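Local coordinates for alanine racemase (Acinetobacter baumannii, PDB 4QHR), which belongs to the alanine racemase family, whose chains combine an N-terminal TIM-barrel domain with a C-terminal domain rich in beta strands, at residues T153-D166 with I187-W200. Numbering follows the deposited sequence.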
ATOM      1  N   THR A 153     -32.066 -19.018  13.399  1.00 11.46           N
ATOM      2  CA  THR A 153     -32.105 -19.322  11.981  1.00 11.27           C
ATOM      3  C   THR A 153     -30.660 -19.248  11.522  1.00 11.18           C
ATOM      4  O   THR A 153     -29.968 -18.211  11.714  1.00 10.98           O
ATOM      5  CB  THR A 153     -32.981 -18.337  11.190  1.00 11.55           C
ATOM      6  OG1 THR A 153     -34.357 -18.488  11.596  1.00 11.35           O
ATOM      7  CG2 THR A 153     -32.870 -18.546   9.675  1.00 11.39           C
ATOM      8  N   CYS A 154     -30.214 -20.344  10.934  1.00 10.91           N
ATOM      9  CA  CYS A 154     -28.815 -20.527  10.530  1.00 10.69           C
ATOM     10  C   CYS A 154     -28.581 -20.373   9.036  1.00 10.29           C
ATOM     11  O   CYS A 154     -29.501 -20.580   8.197  1.00 10.28           O
ATOM     12  CB  CYS A 154     -28.351 -21.948  10.883  1.00 11.27           C
ATOM     13  SG  CYS A 154     -28.312 -22.291  12.619  1.00 11.97           S
ATOM     14  N   VAL A 155     -27.348 -20.038   8.672  1.00  9.39           N
ATOM     15  CA  VAL A 155     -26.908 -20.126   7.280  1.00  9.40           C
ATOM     16  C   VAL A 155     -25.642 -20.951   7.270  1.00  9.42           C
ATOM     17  O   VAL A 155     -24.690 -20.558   7.908  1.00 10.43           O
ATOM     18  CB  VAL A 155     -26.595 -18.751   6.666  1.00  9.03           C
ATOM     19  CG1 VAL A 155     -26.113 -18.908   5.240  1.00  8.91           C
ATOM     20  CG2 VAL A 155     -27.787 -17.840   6.755  1.00  9.10           C
ATOM     21  N   LEU A 156     -25.625 -22.065   6.583  1.00  9.96           N
ATOM     22  CA  LEU A 156     -24.418 -22.856   6.393  1.00 10.61           C
ATOM     23  C   LEU A 156     -23.537 -22.118   5.418  1.00 11.17           C
ATOM     24  O   LEU A 156     -23.938 -21.887   4.251  1.00 11.01           O
ATOM     25  CB  LEU A 156     -24.749 -24.231   5.838  1.00 10.93           C
ATOM     26  CG  LEU A 156     -23.575 -25.169   5.528  1.00 11.51           C
ATOM     27  CD1 LEU A 156     -22.761 -25.435   6.789  1.00 11.55           C
ATOM     28  CD2 LEU A 156     -24.135 -26.478   4.974  1.00 11.51           C
ATOM     29  N   ALA A 157     -22.331 -21.781   5.863  1.00 11.26           N
ATOM     30  CA  ALA A 157     -21.396 -20.991   5.058  1.00 12.53           C
ATOM     31  C   ALA A 157     -20.071 -21.726   4.854  1.00 13.84           C
ATOM     32  O   ALA A 157     -19.481 -22.242   5.787  1.00 14.60           O
ATOM     33  CB  ALA A 157     -21.133 -19.634   5.696  1.00 12.45           C
ATOM     34  N   MET A 158     -19.639 -21.763   3.619  1.00 16.67           N
ATOM     35  CA  MET A 158     -18.282 -22.180   3.296  1.00 18.89           C
ATOM     36  C   MET A 158     -17.621 -21.215   2.301  1.00 19.52           C
ATOM     37  O   MET A 158     -18.301 -20.475   1.583  1.00 16.13           O
ATOM     38  CB  MET A 158     -18.340 -23.539   2.690  1.00 21.55           C
ATOM     39  CG  MET A 158     -17.008 -24.264   2.667  1.00 23.53           C
ATOM     40  SD  MET A 158     -17.201 -25.711   1.643  1.00 26.79           S
ATOM     41  CE  MET A 158     -17.625 -25.054   0.006  1.00 25.28           C
ATOM     42  N   HIS A 159     -16.280 -21.238   2.280  1.00 19.67           N
ATOM     43  CA  HIS A 159     -15.502 -20.517   1.304  1.00 20.29           C
ATOM     44  C   HIS A 159     -14.588 -21.542   0.608  1.00 19.15           C
ATOM     45  O   HIS A 159     -13.979 -22.390   1.247  1.00 17.19           O
ATOM     46  CB  HIS A 159     -14.722 -19.397   1.984  1.00 22.76           C
ATOM     47  CG  HIS A 159     -14.228 -18.330   1.041  1.00 26.93           C
ATOM     48  ND1 HIS A 159     -15.051 -17.678   0.135  1.00 27.30           N
ATOM     49  CD2 HIS A 159     -12.994 -17.789   0.880  1.00 28.86           C
ATOM     50  CE1 HIS A 159     -14.340 -16.792  -0.546  1.00 29.22           C
ATOM     51  NE2 HIS A 159     -13.091 -16.838  -0.113  1.00 30.83           N
ATOM     52  N   PHE A 160     -14.524 -21.445  -0.710  1.00 18.93           N
ATOM     53  CA  PHE A 160     -13.656 -22.303  -1.523  1.00 18.11           C
ATOM     54  C   PHE A 160     -12.236 -21.852  -1.433  1.00 17.12           C
ATOM     55  O   PHE A 160     -11.966 -20.647  -1.455  1.00 17.26           O
ATOM     56  CB  PHE A 160     -14.105 -22.272  -2.965  1.00 19.01           C
ATOM     57  CG  PHE A 160     -15.230 -23.211  -3.230  1.00 19.71           C
ATOM     58  CD1 PHE A 160     -15.003 -24.572  -3.190  1.00 21.42           C
ATOM     59  CD2 PHE A 160     -16.519 -22.750  -3.449  1.00 20.76           C
ATOM     60  CE1 PHE A 160     -16.035 -25.473  -3.393  1.00 22.05           C
ATOM     61  CE2 PHE A 160     -17.558 -23.652  -3.658  1.00 21.15           C
ATOM     62  CZ  PHE A 160     -17.308 -25.011  -3.636  1.00 21.72           C
ATOM     63  N   ALA A 161     -11.323 -22.797  -1.325  1.00 16.11           N
ATOM     64  CA  ALA A 161      -9.906 -22.448  -1.292  1.00 16.06           C
ATOM     65  C   ALA A 161      -9.289 -22.133  -2.671  1.00 16.02           C
ATOM     66  O   ALA A 161      -8.402 -21.299  -2.785  1.00 17.00           O
ATOM     67  CB  ALA A 161      -9.142 -23.592  -0.620  1.00 15.87           C
ATOM     68  N   ASN A 162      -9.741 -22.815  -3.718  1.00 15.41           N
ATOM     69  CA  ASN A 162      -9.106 -22.808  -5.040  1.00 15.20           C
ATOM     70  C   ASN A 162     -10.141 -22.745  -6.141  1.00 14.99           C
ATOM     71  O   ASN A 162      -9.957 -23.359  -7.210  1.00 14.31           O
ATOM     72  CB  ASN A 162      -8.280 -24.090  -5.237  1.00 16.10           C
ATOM     73  CG  ASN A 162      -7.215 -24.274  -4.181  1.00 16.38           C
ATOM     74  OD1 ASN A 162      -7.264 -25.212  -3.379  1.00 18.57           O
ATOM     75  ND2 ASN A 162      -6.285 -23.380  -4.152  1.00 16.32           N
ATOM     76  N   ALA A 163     -11.229 -21.988  -5.923  1.00 15.00           N
ATOM     77  CA  ALA A 163     -12.256 -21.855  -6.969  1.00 15.52           C
ATOM     78  C   ALA A 163     -11.726 -21.175  -8.226  1.00 16.67           C
ATOM     79  O   ALA A 163     -12.252 -21.405  -9.335  1.00 17.83           O
ATOM     80  CB  ALA A 163     -13.475 -21.116  -6.441  1.00 16.78           C
ATOM     81  N   ASP A 164     -10.713 -20.331  -8.065  1.00 16.82           N
ATOM     82  CA  ASP A 164     -10.086 -19.676  -9.182  1.00 18.25           C
ATOM     83  C   ASP A 164      -9.366 -20.585 -10.191  1.00 19.35           C
ATOM     84  O   ASP A 164      -9.019 -20.089 -11.257  1.00 21.29           O
ATOM     85  CB  ASP A 164      -9.093 -18.638  -8.703  1.00 19.19           C
ATOM     86  CG  ASP A 164      -7.942 -19.249  -7.921  1.00 19.82           C
ATOM     87  OD1 ASP A 164      -8.143 -20.031  -6.977  1.00 19.52           O
ATOM     88  OD2 ASP A 164      -6.805 -18.951  -8.272  1.00 22.41           O
ATOM     89  N   VAL A 165      -9.144 -21.873  -9.904  1.00 18.11           N
ATOM     90  CA  VAL A 165      -8.462 -22.758 -10.861  1.00 18.37           C
ATOM     91  C   VAL A 165      -9.125 -24.116 -10.845  1.00 19.86           C
ATOM     92  O   VAL A 165     -10.045 -24.337 -10.074  1.00 20.21           O
ATOM     93  CB  VAL A 165      -6.949 -22.950 -10.517  1.00 17.88           C
ATOM     94  CG1 VAL A 165      -6.147 -21.702 -10.804  1.00 18.02           C
ATOM     95  CG2 VAL A 165      -6.773 -23.365  -9.074  1.00 18.13           C
ATOM     96  N   ASP A 166      -8.676 -25.043 -11.695  1.00 21.78           N
ATOM     97  CA  ASP A 166      -9.104 -26.436 -11.573  1.00 23.89           C
ATOM     98  C   ASP A 166      -8.221 -27.072 -10.559  1.00 23.48           C
ATOM     99  O   ASP A 166      -7.020 -27.049 -10.704  1.00 23.81           O
ATOM    100  CB  ASP A 166      -8.961 -27.222 -12.869  1.00 27.12           C
ATOM    101  CG  ASP A 166      -9.947 -26.783 -13.938  1.00 30.17           C
ATOM    102  OD1 ASP A 166     -11.032 -26.263 -13.602  1.00 30.75           O
ATOM    103  OD2 ASP A 166      -9.623 -26.983 -15.136  1.00 33.25           O
ATOM    104  N   ILE A 187     -32.080 -25.872   5.698  1.00 10.89           N
ATOM    105  CA  ILE A 187     -31.188 -24.790   6.113  1.00 10.70           C
ATOM    106  C   ILE A 187     -30.813 -23.903   4.923  1.00 10.60           C
ATOM    107  O   ILE A 187     -30.686 -24.377   3.795  1.00 10.51           O
ATOM    108  CB  ILE A 187     -29.956 -25.357   6.868  1.00 11.07           C
ATOM    109  CG1 ILE A 187     -29.153 -24.271   7.610  1.00 10.81           C
ATOM    110  CG2 ILE A 187     -29.020 -26.199   5.979  1.00 11.18           C
ATOM    111  CD1 ILE A 187     -27.966 -24.832   8.371  1.00 10.72           C
ATOM    112  N   LEU A 188     -30.641 -22.609   5.199  1.00 10.11           N
ATOM    113  CA  LEU A 188     -30.114 -21.723   4.216  1.00  9.78           C
ATOM    114  C   LEU A 188     -28.641 -22.044   4.016  1.00  9.56           C
ATOM    115  O   LEU A 188     -27.959 -22.578   4.923  1.00  9.22           O
ATOM    116  CB  LEU A 188     -30.263 -20.265   4.676  1.00  9.72           C
ATOM    117  CG  LEU A 188     -31.690 -19.810   4.908  1.00  9.56           C
ATOM    118  CD1 LEU A 188     -31.701 -18.560   5.791  1.00  9.40           C
ATOM    119  CD2 LEU A 188     -32.466 -19.624   3.622  1.00  9.41           C
ATOM    120  N   ALA A 189     -28.146 -21.694   2.840  1.00  9.20           N
ATOM    121  CA  ALA A 189     -26.769 -21.948   2.512  1.00  9.49           C
ATOM    122  C   ALA A 189     -26.140 -20.883   1.596  1.00  9.63           C
ATOM    123  O   ALA A 189     -26.819 -20.238   0.817  1.00  9.23           O
ATOM    124  CB  ALA A 189     -26.634 -23.291   1.876  1.00  9.33           C
ATOM    125  N   SER A 190     -24.813 -20.781   1.710  1.00  9.74           N
ATOM    126  CA  SER A 190     -24.016 -19.790   0.990  1.00 10.51           C
ATOM    127  C   SER A 190     -22.586 -20.307   0.821  1.00 11.12           C
ATOM    128  O   SER A 190     -21.859 -20.592   1.819  1.00 10.11           O
ATOM    129  CB  SER A 190     -23.933 -18.497   1.783  1.00 10.55           C
ATOM    130  OG  SER A 190     -23.227 -17.450   1.058  1.00 10.78           O
ATOM    131  N   CYS A 191     -22.150 -20.382  -0.437  1.00 12.40           N
ATOM    132  CA  CYS A 191     -20.741 -20.718  -0.658  1.00 13.86           C
ATOM    133  C   CYS A 191     -20.015 -20.095  -1.852  1.00 12.18           C
ATOM    134  O   CYS A 191     -18.820 -20.260  -1.952  1.00 11.91           O
ATOM    135  CB  CYS A 191     -20.583 -22.207  -0.695  1.00 15.78           C
ATOM    136  SG  CYS A 191     -21.294 -22.917  -2.171  1.00 21.23           S
ATOM    137  N   CYS A 192     -20.699 -19.386  -2.738  1.00 11.09           N
ATOM    138  CA  CYS A 192     -20.043 -18.836  -3.918  1.00 10.53           C
ATOM    139  C   CYS A 192     -19.392 -17.463  -3.724  1.00  9.95           C
ATOM    140  O   CYS A 192     -20.075 -16.450  -3.430  1.00  9.91           O
ATOM    141  CB  CYS A 192     -21.018 -18.750  -5.099  1.00 10.53           C
ATOM    142  SG  CYS A 192     -21.725 -20.364  -5.558  1.00 10.99           S
ATOM    143  N   ASN A 193     -18.088 -17.445  -3.917  1.00  9.62           N
ATOM    144  CA  ASN A 193     -17.311 -16.207  -4.156  1.00  9.17           C
ATOM    145  C   ASN A 193     -17.441 -15.862  -5.648  1.00  9.10           C
ATOM    146  O   ASN A 193     -18.243 -16.490  -6.336  1.00  9.40           O
ATOM    147  CB  ASN A 193     -15.874 -16.368  -3.670  1.00  9.41           C
ATOM    148  CG  ASN A 193     -15.126 -17.546  -4.329  1.00  9.64           C
ATOM    149  OD1 ASN A 193     -15.638 -18.203  -5.241  1.00  9.09           O
ATOM    150  ND2 ASN A 193     -13.932 -17.799  -3.867  1.00  9.21           N
ATOM    151  N   SER A 194     -16.680 -14.893  -6.154  1.00  8.45           N
ATOM    152  CA  SER A 194     -16.805 -14.475  -7.516  1.00  8.03           C
ATOM    153  C   SER A 194     -16.519 -15.646  -8.460  1.00  7.88           C
ATOM    154  O   SER A 194     -17.249 -15.863  -9.408  1.00  7.44           O
ATOM    155  CB  SER A 194     -15.821 -13.338  -7.837  1.00  8.10           C
ATOM    156  OG  SER A 194     -16.090 -12.186  -7.047  1.00  8.06           O
ATOM    157  N   ALA A 195     -15.464 -16.377  -8.167  1.00  7.87           N
ATOM    158  CA  ALA A 195     -15.063 -17.482  -9.061  1.00  8.29           C
ATOM    159  C   ALA A 195     -16.174 -18.543  -9.186  1.00  8.59           C
ATOM    160  O   ALA A 195     -16.511 -19.028 -10.314  1.00  9.11           O
ATOM    161  CB  ALA A 195     -13.759 -18.091  -8.562  1.00  8.38           C
ATOM    162  N   ALA A 196     -16.722 -18.923  -8.035  1.00  8.77           N
ATOM    163  CA  ALA A 196     -17.812 -19.895  -7.981  1.00  9.12           C
ATOM    164  C   ALA A 196     -19.103 -19.378  -8.628  1.00  9.49           C
ATOM    165  O   ALA A 196     -19.852 -20.172  -9.218  1.00  9.44           O
ATOM    166  CB  ALA A 196     -18.090 -20.317  -6.565  1.00  9.71           C
ATOM    167  N   ILE A 197     -19.388 -18.057  -8.521  1.00  9.41           N
ATOM    168  CA  ILE A 197     -20.523 -17.477  -9.263  1.00  9.15           C
ATOM    169  C   ILE A 197     -20.382 -17.764 -10.777  1.00  9.83           C
ATOM    170  O   ILE A 197     -21.378 -18.103 -11.458  1.00  9.84           O
ATOM    171  CB  ILE A 197     -20.721 -15.965  -8.922  1.00  8.69           C
ATOM    172  CG1 ILE A 197     -21.182 -15.820  -7.466  1.00  8.68           C
ATOM    173  CG2 ILE A 197     -21.744 -15.315  -9.856  1.00  8.70           C
ATOM    174  CD1 ILE A 197     -21.083 -14.439  -6.885  1.00  8.45           C
ATOM    175  N   PHE A 198     -19.168 -17.645 -11.323  1.00 10.16           N
ATOM    176  CA  PHE A 198     -18.958 -17.912 -12.740  1.00 10.59           C
ATOM    177  C   PHE A 198     -18.993 -19.416 -13.043  1.00 11.63           C
ATOM    178  O   PHE A 198     -19.575 -19.837 -14.056  1.00 11.40           O
ATOM    179  CB  PHE A 198     -17.626 -17.312 -13.240  1.00 10.16           C
ATOM    180  CG  PHE A 198     -17.689 -15.856 -13.524  1.00 10.25           C
ATOM    181  CD1 PHE A 198     -18.236 -15.403 -14.691  1.00 10.55           C
ATOM    182  CD2 PHE A 198     -17.194 -14.939 -12.643  1.00 10.45           C
ATOM    183  CE1 PHE A 198     -18.309 -14.040 -14.977  1.00 10.74           C
ATOM    184  CE2 PHE A 198     -17.229 -13.601 -12.915  1.00 10.50           C
ATOM    185  CZ  PHE A 198     -17.808 -13.146 -14.081  1.00 10.80           C
ATOM    186  N   LYS A 199     -18.422 -20.210 -12.154  1.00 12.16           N
ATOM    187  CA  LYS A 199     -18.269 -21.632 -12.443  1.00 13.61           C
ATOM    188  C   LYS A 199     -19.369 -22.576 -12.010  1.00 14.21           C
ATOM    189  O   LYS A 199     -19.615 -23.519 -12.705  1.00 14.74           O
ATOM    190  CB  LYS A 199     -16.998 -22.117 -11.888  1.00 14.05           C
ATOM    191  CG  LYS A 199     -15.834 -21.567 -12.699  1.00 14.87           C
ATOM    192  CD  LYS A 199     -14.514 -21.747 -11.973  1.00 16.59           C
ATOM    193  CE  LYS A 199     -14.124 -23.201 -11.869  1.00 17.44           C
ATOM    194  NZ  LYS A 199     -12.696 -23.341 -11.483  1.00 18.46           N
ATOM    195  N   TRP A 200     -20.021 -22.326 -10.885  1.00 14.12           N
ATOM    196  CA  TRP A 200     -20.894 -23.316 -10.271  1.00 14.70           C
ATOM    197  C   TRP A 200     -22.225 -22.725  -9.837  1.00 14.39           C
ATOM    198  O   TRP A 200     -22.495 -22.685  -8.633  1.00 14.53           O
ATOM    199  CB  TRP A 200     -20.212 -23.970  -9.060  1.00 15.20           C
ATOM    200  CG  TRP A 200     -18.919 -24.551  -9.358  1.00 16.92           C
ATOM    201  CD1 TRP A 200     -18.602 -25.324 -10.443  1.00 18.09           C
ATOM    202  CD2 TRP A 200     -17.693 -24.408  -8.602  1.00 18.01           C
ATOM    203  NE1 TRP A 200     -17.278 -25.666 -10.394  1.00 18.15           N
ATOM    204  CE2 TRP A 200     -16.702 -25.128  -9.278  1.00 17.79           C
ATOM    205  CE3 TRP A 200     -17.346 -23.738  -7.425  1.00 18.42           C
ATOM    206  CZ2 TRP A 200     -15.390 -25.207  -8.819  1.00 18.30           C
ATOM    207  CZ3 TRP A 200     -16.057 -23.813  -6.970  1.00 18.35           C
ATOM    208  CH2 TRP A 200     -15.085 -24.552  -7.666  1.00 18.35           C
TER
HETATM  209  O   HOH W   1     -31.867 -21.933   7.783  1.00 11.22           O
HETATM  210  O   HOH W   2     -11.636 -19.851  -4.031  1.00  8.80           O
HETATM  211  O   HOH W   3     -16.145 -19.314  -1.632  1.00  9.96           O
HETATM  212  O   HOH W   4     -10.600 -22.278 -13.437  1.00 26.45           O
HETATM  213  O   HOH W   5     -12.776 -26.104 -11.618  1.00 21.93           O
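Strands 154-157 and 188-190 are parallel neighbours in the barrel of the N-terminal domain, and the second strand binds Leu156 through both backbone polar atoms, its N donating to Leu188 O (2.9 Å) and its O accepting from Ser190 N. Met158 N to Ser190 O continues the ladder, and water 1 carries it past the other end by joining Cys154 O to Leu188 N. Val155 CG2 lies 4.0 Å from Leu188 CB on one face of the sheet; on the other, Ile187, extended with CG1 anti to its backbone N (chi1 -167°), lays CD1 against CB of Cys154 and of Leu156.

Helix 168-184 links the two strands, completing a beta-alpha-beta unit of the TIM barrel, and beyond the C-terminal ends of the strands the two segments stay together, one as loop and the other as loop and helix. Here water 3 bridges Cys191 O and Phe160 N. The Phe160 ring is held between two groups: the edge of Trp200 meets one face, CZ3 standing over the ring centre with the planes at 55°, while Met158 CE, turned back by a bend at chi3 (62°), lies over the opposite face near the rim. Ala163 CB fits between Ala195 CB at 3.7 Å and the Trp200 ring. Asn193 N-caps helix 194-199, its OD1 accepting from Ala196 N at 3.1 Å, whereas its ND2 donates to water 2, which also ties Phe160 O to Ala163 N. The Asn193 amide stands nearly perpendicular to the His159 ring, with CB and ND2 of Asn193 both near CE1 of the histidine. One residue into the helix, Ser194 OG hydrogen-bonds OP3 of the modified residue LLP at position 34. At the far end of this helix Lys199 NZ donates to Ala163 O (2.9 Å) and, through water 5, reaches Asp166 OD1, supplementing a long salt bridge of 4.0 Å between NZ and that same oxygen.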